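Local coordinates for protein beta-porphyranase A (PDB 4AW7) that cleaves the sulfated red-algal polysaccharide porphyran at linkages between beta-D-galactose and alpha-L-galactose-6-sulfate, releasing mostly disaccharides, at residues 190-194 against 211-215; 204-208 against 253-257; 220-226 against 262-268. One frame throughout, in Å; residues are numbered along the deposited sequence. Where two conformers were deposited one is given.

Contact 1: 190-194 against 211-215; sequences VIGYA and RMKMF. With K (potassium ion), chain F.
Y193 reaches from strand 189-195 across the first turn of helix 212-219, and its side chain meets a succession of partners there. The CB lies over one face of the F215 ring, 3.9 Å from its centroid and 16° off the normal, a CH-pi contact. A chi1 of 64° sets CG of Y193 between the backbone N and the carbonyl carbon, and from there the ring extends toward the helix, where CD2 packs 3.7 Å from CG of F215. The two rings meet obliquely, with planes 58° apart. Beside them G192, joined to Y193 by a cis peptide bond and lacking a side chain, lets the outer rim of F215 lie against bare backbone, its CE2 3.4 Å from G192 O. The setting is the (beta/alpha)8 barrel of this glycoside hydrolase: strand 189-195 is one of the parallel staves, and helix 212-219, reached after the short helix 206-210, packs on its outer side, F215 also touching F226 on the neighbouring stave. Reducing F215 to an alanine is likely to open a gap beside G192 and leave the Y193 ring less firmly set against the helix. Farther out along Y193, CE2 meets the methyl CE of M212 at 3.6 Å. The bend of M212 at chi2 brings SD to the edge of the same ring, 5.0 Å from the centroid, in a Met-aromatic contact, and the one at chi3 turns CE back against CE2. At the tip, OH touches CB of R211 and binds the potassium ion at 2.9 Å; Y207 OH and the backbone O of Y197 are further ligands. The Y193 side chain comes within about 7 Å of that of E146, the inferred proton donor.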
loop_
_atom_site.group_PDB
_atom_site.type_symbol
_atom_site.label_atom_id
_atom_site.label_comp_id
_atom_site.label_asym_id
_atom_site.label_seq_id
_atom_site.Cartn_x
_atom_site.Cartn_y
_atom_site.Cartn_z
ATOM N N VAL A 190 -15.492 1.471 6.540
ATOM C CA VAL A 190 -15.351 0.039 6.710
ATOM C C VAL A 190 -14.531 -0.525 5.552
ATOM O O VAL A 190 -14.819 -0.239 4.410
ATOM C CB VAL A 190 -16.732 -0.661 6.860
ATOM C CG1 VAL A 190 -16.519 -2.129 7.131
ATOM C CG2 VAL A 190 -17.552 -0.008 7.968
ATOM N N ILE A 191 -13.476 -1.268 5.878
ATOM C CA ILE A 191 -12.540 -1.789 4.889
ATOM C C ILE A 191 -12.367 -3.283 5.088
ATOM O O ILE A 191 -12.499 -3.778 6.218
ATOM C CB ILE A 191 -11.204 -1.025 4.935
ATOM C CG1 ILE A 191 -10.580 -1.091 6.324
ATOM C CG2 ILE A 191 -11.385 0.417 4.477
ATOM C CD1 ILE A 191 -9.117 -0.607 6.419
ATOM N N GLY A 192 -12.045 -3.992 4.023
ATOM C CA GLY A 192 -11.761 -5.418 4.143
ATOM C C GLY A 192 -11.098 -5.948 2.913
ATOM O O GLY A 192 -11.070 -5.281 1.879
ATOM N N TYR A 193 -10.557 -7.159 2.961
ATOM C CA TYR A 193 -10.643 -8.142 4.057
ATOM C C TYR A 193 -9.345 -8.370 4.813
ATOM O O TYR A 193 -9.196 -9.378 5.461
ATOM C CB TYR A 193 -11.220 -9.469 3.537
ATOM C CG TYR A 193 -10.361 -10.186 2.510
ATOM C CD1 TYR A 193 -9.401 -11.116 2.879
ATOM C CD2 TYR A 193 -10.535 -9.958 1.149
ATOM C CE1 TYR A 193 -8.630 -11.769 1.932
ATOM C CE2 TYR A 193 -9.767 -10.608 0.225
ATOM C CZ TYR A 193 -8.811 -11.492 0.606
ATOM O OH TYR A 193 -8.032 -12.172 -0.353
ATOM N N ALA A 194 -8.430 -7.419 4.752
ATOM C CA ALA A 194 -7.154 -7.518 5.442
ATOM C C ALA A 194 -6.388 -8.717 4.922
ATOM O O ALA A 194 -5.863 -9.539 5.690
ATOM C CB ALA A 194 -7.326 -7.580 6.990
ATOM N N ARG A 211 -11.416 -15.805 -3.423
ATOM C CA ARG A 211 -11.054 -14.984 -2.279
ATOM C C ARG A 211 -11.457 -13.539 -2.573
ATOM O O ARG A 211 -12.565 -13.152 -2.256
ATOM C CB ARG A 211 -9.572 -15.188 -1.888
ATOM C CG ARG A 211 -9.297 -16.401 -1.016
ATOM C CD ARG A 211 -9.460 -17.731 -1.710
ATOM N NE ARG A 211 -8.954 -18.812 -0.868
ATOM C CZ ARG A 211 -9.022 -20.096 -1.175
ATOM N NH1 ARG A 211 -9.631 -20.497 -2.263
ATOM N NH2 ARG A 211 -8.440 -20.977 -0.396
ATOM N N MET A 212 -10.586 -12.739 -3.192
ATOM C CA MET A 212 -10.889 -11.324 -3.331
ATOM C C MET A 212 -12.057 -11.037 -4.255
ATOM O O MET A 212 -12.834 -10.138 -3.959
ATOM C CB MET A 212 -9.634 -10.530 -3.728
ATOM C CG MET A 212 -9.852 -9.054 -3.930
ATOM S SD MET A 212 -10.425 -8.110 -2.480
ATOM C CE MET A 212 -8.852 -7.725 -1.640
ATOM N N LYS A 213 -12.200 -11.739 -5.369
ATOM C CA LYS A 213 -13.383 -11.498 -6.220
ATOM C C LYS A 213 -14.651 -11.776 -5.450
ATOM O O LYS A 213 -15.607 -10.984 -5.495
ATOM C CB LYS A 213 -13.348 -12.348 -7.472
ATOM C CG LYS A 213 -14.410 -11.950 -8.454
ATOM C CD LYS A 213 -14.476 -12.868 -9.695
ATOM C CE LYS A 213 -15.672 -12.584 -10.569
ATOM N NZ LYS A 213 -16.890 -13.092 -9.923
ATOM N N MET A 214 -14.659 -12.902 -4.724
ATOM C CA MET A 214 -15.821 -13.268 -3.941
ATOM C C MET A 214 -16.120 -12.213 -2.882
ATOM O O MET A 214 -17.277 -11.830 -2.689
ATOM C CB MET A 214 -15.608 -14.652 -3.331
ATOM C CG MET A 214 -16.804 -15.191 -2.523
ATOM S SD MET A 214 -16.834 -14.708 -0.808
ATOM C CE MET A 214 -15.596 -15.853 -0.143
ATOM N N PHE A 215 -15.078 -11.685 -2.230
ATOM C CA PHE A 215 -15.267 -10.611 -1.265
ATOM C C PHE A 215 -15.881 -9.379 -1.887
ATOM O O PHE A 215 -16.858 -8.807 -1.356
ATOM C CB PHE A 215 -13.935 -10.265 -0.578
ATOM C CG PHE A 215 -14.086 -9.239 0.484
ATOM C CD1 PHE A 215 -14.589 -9.581 1.720
ATOM C CD2 PHE A 215 -13.766 -7.894 0.251
ATOM C CE1 PHE A 215 -14.813 -8.624 2.689
ATOM C CE2 PHE A 215 -13.986 -6.943 1.228
ATOM C CZ PHE A 215 -14.519 -7.312 2.448
HETATM K K K F . -5.721 -13.387 0.815
#

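Contact 2: 204-208 against 253-257; sequences NFNYW and MVEAY. With K (potassium ion), chain F.
The indole of W208 is approached by M253 over one face and by Y257 at its edge. The methyl CE of M253 stands almost straight above the five-membered ring, 3.5 Å from its centroid and only 4° off the normal, while SD rides over the six-membered ring 4.0 Å from that centroid. One methionine thus spreads across both halves of the indole, a CH-pi and a Met-aromatic contact together. It can do so because its chain is fully extended beyond CG (chi2 166°), lying along the flat surface. At the rim, CZ2 of W208 comes to 3.6 Å from CB of Y257, and the edge of the indole points at the face of the tyrosine ring in an offset edge-to-face pair, planes at 88°. The F205 ring takes the same methyl obliquely, its CD2 3.8 Å from M253 CE, so that the methyl is shared by two aromatic side chains. W200 adds another edge-to-face partner for W208, and L482 of strand 469-484 packs on W208, F205 and M253. The short helix 206-210, inserted after barrel strand 189-195, is in this way joined to helix 245-262 of the barrel wall and to the beta-sandwich strands beside it. Y207, in the same turn, sends its OH to the potassium ion at 2.9 Å. No hydrogen bond crosses between the two segments: W208 NE1 is taken up by Y481 OH and Y257 OH by D217, so the joint probably depends on dispersion and close fit rather than on directional bonds.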
loop_
_atom_site.group_PDB
_atom_site.type_symbol
_atom_site.label_atom_id
_atom_site.label_comp_id
_atom_site.label_asym_id
_atom_site.label_seq_id
_atom_site.Cartn_x
_atom_site.Cartn_y
_atom_site.Cartn_z
ATOM N N ASN A 204 -4.496 -20.839 -11.426
ATOM C CA ASN A 204 -4.979 -20.268 -12.671
ATOM C C ASN A 204 -6.027 -19.191 -12.407
ATOM O O ASN A 204 -7.020 -19.089 -13.114
ATOM C CB ASN A 204 -5.598 -21.370 -13.537
ATOM C CG ASN A 204 -5.462 -21.095 -14.987
ATOM O OD1 ASN A 204 -4.455 -20.522 -15.418
ATOM N ND2 ASN A 204 -6.441 -21.543 -15.775
ATOM N N PHE A 205 -5.801 -18.395 -11.358
ATOM C CA PHE A 205 -6.682 -17.326 -10.870
ATOM C C PHE A 205 -7.927 -17.832 -10.150
ATOM O O PHE A 205 -8.791 -17.060 -9.776
ATOM C CB PHE A 205 -7.008 -16.275 -11.939
ATOM C CG PHE A 205 -5.817 -15.395 -12.253
ATOM C CD1 PHE A 205 -4.881 -15.790 -13.164
ATOM C CD2 PHE A 205 -5.621 -14.181 -11.595
ATOM C CE1 PHE A 205 -3.765 -15.009 -13.428
ATOM C CE2 PHE A 205 -4.527 -13.382 -11.879
ATOM C CZ PHE A 205 -3.609 -13.783 -12.790
ATOM N N ASN A 206 -7.965 -19.124 -9.848
ATOM C CA ASN A 206 -8.997 -19.621 -8.920
ATOM C C ASN A 206 -8.925 -18.907 -7.585
ATOM O O ASN A 206 -9.950 -18.665 -6.944
ATOM C CB ASN A 206 -8.878 -21.130 -8.698
ATOM C CG ASN A 206 -10.013 -21.674 -7.857
ATOM O OD1 ASN A 206 -11.136 -21.688 -8.322
ATOM N ND2 ASN A 206 -9.732 -22.065 -6.611
ATOM N N TYR A 207 -7.727 -18.562 -7.149
ATOM C CA TYR A 207 -7.553 -17.909 -5.860
ATOM C C TYR A 207 -8.230 -16.520 -5.877
ATOM O O TYR A 207 -9.026 -16.209 -5.004
ATOM C CB TYR A 207 -6.080 -17.859 -5.452
ATOM C CG TYR A 207 -5.915 -17.369 -4.043
ATOM C CD1 TYR A 207 -5.794 -16.026 -3.718
ATOM C CD2 TYR A 207 -5.889 -18.290 -2.999
ATOM C CE1 TYR A 207 -5.687 -15.627 -2.415
ATOM C CE2 TYR A 207 -5.753 -17.879 -1.687
ATOM C CZ TYR A 207 -5.643 -16.537 -1.399
ATOM O OH TYR A 207 -5.553 -16.140 -0.078
ATOM N N TRP A 208 -7.914 -15.701 -6.864
ATOM C CA TRP A 208 -8.619 -14.456 -7.084
ATOM C C TRP A 208 -10.138 -14.715 -7.050
ATOM O O TRP A 208 -10.874 -14.060 -6.334
ATOM C CB TRP A 208 -8.265 -13.849 -8.447
ATOM C CG TRP A 208 -9.196 -12.750 -8.864
ATOM C CD1 TRP A 208 -10.181 -12.850 -9.781
ATOM C CD2 TRP A 208 -9.238 -11.403 -8.380
ATOM N NE1 TRP A 208 -10.848 -11.672 -9.895
ATOM C CE2 TRP A 208 -10.292 -10.761 -9.036
ATOM C CE3 TRP A 208 -8.476 -10.678 -7.450
ATOM C CZ2 TRP A 208 -10.623 -9.435 -8.792
ATOM C CZ3 TRP A 208 -8.789 -9.360 -7.229
ATOM C CH2 TRP A 208 -9.877 -8.757 -7.879
ATOM N N MET A 253 -5.298 -5.108 -9.813
ATOM C CA MET A 253 -6.425 -6.015 -10.055
ATOM C C MET A 253 -7.649 -5.643 -9.249
ATOM O O MET A 253 -8.782 -5.730 -9.717
ATOM C CB MET A 253 -6.059 -7.457 -9.819
ATOM C CG MET A 253 -7.016 -8.435 -10.480
ATOM S SD MET A 253 -6.321 -10.120 -10.511
ATOM C CE MET A 253 -7.536 -10.920 -11.589
ATOM N N VAL A 254 -7.401 -5.266 -7.991
ATOM C CA VAL A 254 -8.502 -4.799 -7.109
ATOM C C VAL A 254 -9.197 -3.588 -7.742
ATOM O O VAL A 254 -10.416 -3.534 -7.815
ATOM C CB VAL A 254 -8.014 -4.541 -5.681
ATOM C CG1 VAL A 254 -9.098 -3.931 -4.816
ATOM C CG2 VAL A 254 -7.454 -5.806 -5.065
ATOM N N GLU A 255 -8.403 -2.612 -8.179
ATOM C CA GLU A 255 -8.977 -1.415 -8.810
ATOM C C GLU A 255 -9.745 -1.769 -10.080
ATOM O O GLU A 255 -10.852 -1.264 -10.321
ATOM C CB GLU A 255 -7.859 -0.418 -9.149
ATOM C CG GLU A 255 -7.177 0.194 -7.955
ATOM C CD GLU A 255 -6.043 1.169 -8.316
ATOM O OE1 GLU A 255 -5.879 1.497 -9.514
ATOM O OE2 GLU A 255 -5.313 1.696 -7.417
ATOM N N ALA A 256 -9.130 -2.599 -10.925
ATOM C CA ALA A 256 -9.719 -2.942 -12.214
ATOM C C ALA A 256 -11.053 -3.651 -12.039
ATOM O O ALA A 256 -12.019 -3.329 -12.760
ATOM C CB ALA A 256 -8.736 -3.806 -12.998
ATOM N N TYR A 257 -11.158 -4.576 -11.080
ATOM C CA TYR A 257 -12.438 -5.247 -10.865
ATOM C C TYR A 257 -13.449 -4.341 -10.191
ATOM O O TYR A 257 -14.635 -4.371 -10.541
ATOM C CB TYR A 257 -12.255 -6.557 -10.125
ATOM C CG TYR A 257 -13.513 -7.378 -10.083
ATOM C CD1 TYR A 257 -14.096 -7.822 -11.253
ATOM C CD2 TYR A 257 -14.129 -7.685 -8.880
ATOM C CE1 TYR A 257 -15.275 -8.543 -11.233
ATOM C CE2 TYR A 257 -15.303 -8.422 -8.825
ATOM C CZ TYR A 257 -15.887 -8.828 -10.011
ATOM O OH TYR A 257 -17.066 -9.587 -10.006
HETATM K K K F . -5.721 -13.387 0.815
#

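Contact 3: 220-226 against 262-268; sequences GAYMDGF and FGHVKPL
K266 reaches across to residues 220-223 and supplies the polar side-chain part of this contact. Its chain runs extended from CB to NZ, which donates to G220 O and to M223 O, each at 2.9 Å; the second bond lies nearly along the C=O axis, with a C=O...N angle of 162°. G220 O also accepts from M223 N, the two donors coming from opposite faces of its plane. A water molecule accepts a third bond from NZ. Carbonyls just past the end of helix 212-219 would probably favour the lysine's positive charge. Backbone pairing follows: F226 N donates to P267 O at 2.9 Å, in the carbonyl plane, and F226 forms a parallel bridge with L268, whose CA rests 3.2 Å from F226 O. This is where strands 225-233 and 268-276 begin side by side, closing a beta-alpha-beta crossover through helix 245-262, at the end of the barrel strands remote from the substrate. Apolar packing completes the contact. The F262 ring lies with one face against CE of K266, which sits over its centre, and F262 CZ meets G220 C at 3.7 Å. F262 CE2 comes to the edge of the F226 ring, 4.0 Å from F226 CZ, while CE2 of F226 touches CB of K266 at 3.9 Å.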
loop_
_atom_site.group_PDB
_atom_site.type_symbol
_atom_site.label_atom_id
_atom_site.label_comp_id
_atom_site.label_asym_id
_atom_site.label_seq_id
_atom_site.Cartn_x
_atom_site.Cartn_y
_atom_site.Cartn_z
ATOM N N GLY A 220 -18.568 -6.287 -1.118
ATOM C CA GLY A 220 -17.997 -5.043 -1.595
ATOM C C GLY A 220 -18.922 -3.870 -1.672
ATOM O O GLY A 220 -18.489 -2.755 -1.470
ATOM N N ALA A 221 -20.201 -4.105 -1.927
ATOM C CA ALA A 221 -21.162 -3.016 -1.956
ATOM C C ALA A 221 -21.248 -2.279 -0.619
ATOM O O ALA A 221 -21.630 -1.126 -0.588
ATOM C CB ALA A 221 -22.556 -3.534 -2.347
ATOM N N TYR A 222 -20.942 -2.964 0.475
ATOM C CA TYR A 222 -21.055 -2.488 1.837
ATOM C C TYR A 222 -19.729 -1.979 2.403
ATOM O O TYR A 222 -19.701 -1.524 3.532
ATOM C CB TYR A 222 -21.578 -3.597 2.743
ATOM C CG TYR A 222 -22.844 -4.232 2.208
ATOM C CD1 TYR A 222 -24.062 -3.576 2.293
ATOM C CD2 TYR A 222 -22.798 -5.458 1.572
ATOM C CE1 TYR A 222 -25.226 -4.159 1.783
ATOM C CE2 TYR A 222 -23.947 -6.050 1.060
ATOM C CZ TYR A 222 -25.160 -5.389 1.151
ATOM O OH TYR A 222 -26.319 -5.964 0.652
ATOM N N MET A 223 -18.660 -2.072 1.612
ATOM C CA MET A 223 -17.343 -1.586 2.021
ATOM C C MET A 223 -17.080 -0.215 1.464
ATOM O O MET A 223 -17.439 0.105 0.336
ATOM C CB MET A 223 -16.244 -2.505 1.465
ATOM C CG MET A 223 -16.271 -3.962 2.015
ATOM S SD MET A 223 -16.032 -4.088 3.795
ATOM C CE MET A 223 -17.747 -4.390 4.368
ATOM N N ASP A 224 -16.377 0.610 2.242
ATOM C CA ASP A 224 -15.826 1.858 1.729
ATOM C C ASP A 224 -14.530 1.668 0.956
ATOM O O ASP A 224 -14.196 2.456 0.062
ATOM C CB ASP A 224 -15.638 2.822 2.874
ATOM C CG ASP A 224 -16.947 3.156 3.540
ATOM O OD1 ASP A 224 -17.770 3.791 2.845
ATOM O OD2 ASP A 224 -17.171 2.781 4.689
ATOM N N GLY A 225 -13.772 0.615 1.274
ATOM C CA GLY A 225 -12.525 0.326 0.569
ATOM C C GLY A 225 -12.016 -1.058 0.828
ATOM O O GLY A 225 -12.607 -1.792 1.601
ATOM N N PHE A 226 -10.953 -1.381 0.108
ATOM C CA PHE A 226 -10.411 -2.749 0.102
ATOM C C PHE A 226 -9.017 -2.735 0.652
ATOM O O PHE A 226 -8.200 -1.888 0.293
ATOM C CB PHE A 226 -10.466 -3.335 -1.310
ATOM C CG PHE A 226 -11.888 -3.407 -1.824
ATOM C CD1 PHE A 226 -12.809 -4.234 -1.196
ATOM C CD2 PHE A 226 -12.305 -2.652 -2.896
ATOM C CE1 PHE A 226 -14.130 -4.276 -1.616
ATOM C CE2 PHE A 226 -13.638 -2.688 -3.314
ATOM C CZ PHE A 226 -14.540 -3.502 -2.672
ATOM N N PHE A 262 -18.536 -1.630 -9.866
ATOM C CA PHE A 262 -19.175 -0.467 -9.263
ATOM C C PHE A 262 -19.270 0.727 -10.205
ATOM O O PHE A 262 -19.986 1.691 -9.897
ATOM C CB PHE A 262 -18.458 -0.031 -7.977
ATOM C CG PHE A 262 -18.268 -1.128 -6.992
ATOM C CD1 PHE A 262 -19.354 -1.686 -6.355
ATOM C CD2 PHE A 262 -17.007 -1.602 -6.670
ATOM C CE1 PHE A 262 -19.222 -2.709 -5.461
ATOM C CE2 PHE A 262 -16.871 -2.631 -5.756
ATOM C CZ PHE A 262 -17.979 -3.193 -5.160
ATOM N N GLY A 263 -18.518 0.695 -11.308
ATOM C CA GLY A 263 -18.425 1.830 -12.213
ATOM C C GLY A 263 -17.353 2.821 -11.851
ATOM O O GLY A 263 -17.145 3.795 -12.567
ATOM N N HIS A 264 -16.652 2.585 -10.731
ATOM C CA HIS A 264 -15.587 3.439 -10.226
ATOM C C HIS A 264 -14.721 2.570 -9.298
ATOM O O HIS A 264 -15.193 1.608 -8.733
ATOM C CB HIS A 264 -16.151 4.662 -9.476
ATOM C CG HIS A 264 -17.155 4.313 -8.436
ATOM N ND1 HIS A 264 -16.845 4.109 -7.108
ATOM C CD2 HIS A 264 -18.497 4.156 -8.536
ATOM C CE1 HIS A 264 -17.956 3.832 -6.435
ATOM N NE2 HIS A 264 -18.967 3.835 -7.286
ATOM N N VAL A 265 -13.474 2.965 -9.125
ATOM C CA VAL A 265 -12.606 2.319 -8.141
ATOM C C VAL A 265 -13.119 2.697 -6.747
ATOM O O VAL A 265 -13.865 3.680 -6.597
ATOM C CB VAL A 265 -11.130 2.705 -8.335
ATOM C CG1 VAL A 265 -10.611 2.277 -9.738
ATOM C CG2 VAL A 265 -10.924 4.171 -8.083
ATOM N N LYS A 266 -12.855 1.854 -5.758
ATOM C CA LYS A 266 -12.964 2.243 -4.350
ATOM C C LYS A 266 -11.559 2.337 -3.767
ATOM O O LYS A 266 -10.634 1.638 -4.205
ATOM C CB LYS A 266 -13.781 1.244 -3.530
ATOM C CG LYS A 266 -15.219 1.133 -4.011
ATOM C CD LYS A 266 -16.129 0.419 -3.010
ATOM C CE LYS A 266 -17.592 0.360 -3.460
ATOM N NZ LYS A 266 -18.549 -0.035 -2.383
ATOM N N PRO A 267 -11.393 3.180 -2.748
ATOM C CA PRO A 267 -10.059 3.343 -2.189
ATOM C C PRO A 267 -9.484 2.059 -1.598
ATOM O O PRO A 267 -10.208 1.192 -1.121
ATOM C CB PRO A 267 -10.248 4.422 -1.128
ATOM C CG PRO A 267 -11.382 5.236 -1.662
ATOM C CD PRO A 267 -12.308 4.170 -2.189
ATOM N N LEU A 268 -8.171 1.995 -1.607
ATOM C CA LEU A 268 -7.391 0.952 -0.991
ATOM C C LEU A 268 -6.913 1.333 0.381
ATOM O O LEU A 268 -6.735 2.500 0.703
ATOM C CB LEU A 268 -6.180 0.658 -1.877
ATOM C CG LEU A 268 -6.485 0.364 -3.316
ATOM C CD1 LEU A 268 -5.143 0.320 -4.112
ATOM C CD2 LEU A 268 -7.327 -0.873 -3.541
HETATM O O HOH W 1 -21.105 0.283 -3.653
#

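How the contacts relate
Contacts 1 and 2 are buried and rest on rings and methionine sulfur. Contact 3 is mixed: its lysine grips carbonyls at the partly exposed side, while the strand bridge and F226 are buried. Contacts 1 and 2 share the potassium ion, each giving it one tyrosine hydroxyl, and the helices 206-210 and 212-219 are successive in the chain, with K213 N probably hydrogen-bonded to W208 O. Contacts 1 and 3 both reach the parallel sheet, through neighbouring strands 189-195 and 225-233. Helix 245-262 ties contact 2 to contact 3: V254 packs on both F226 and L268. Contact 1 lies nearest the catalytic centre.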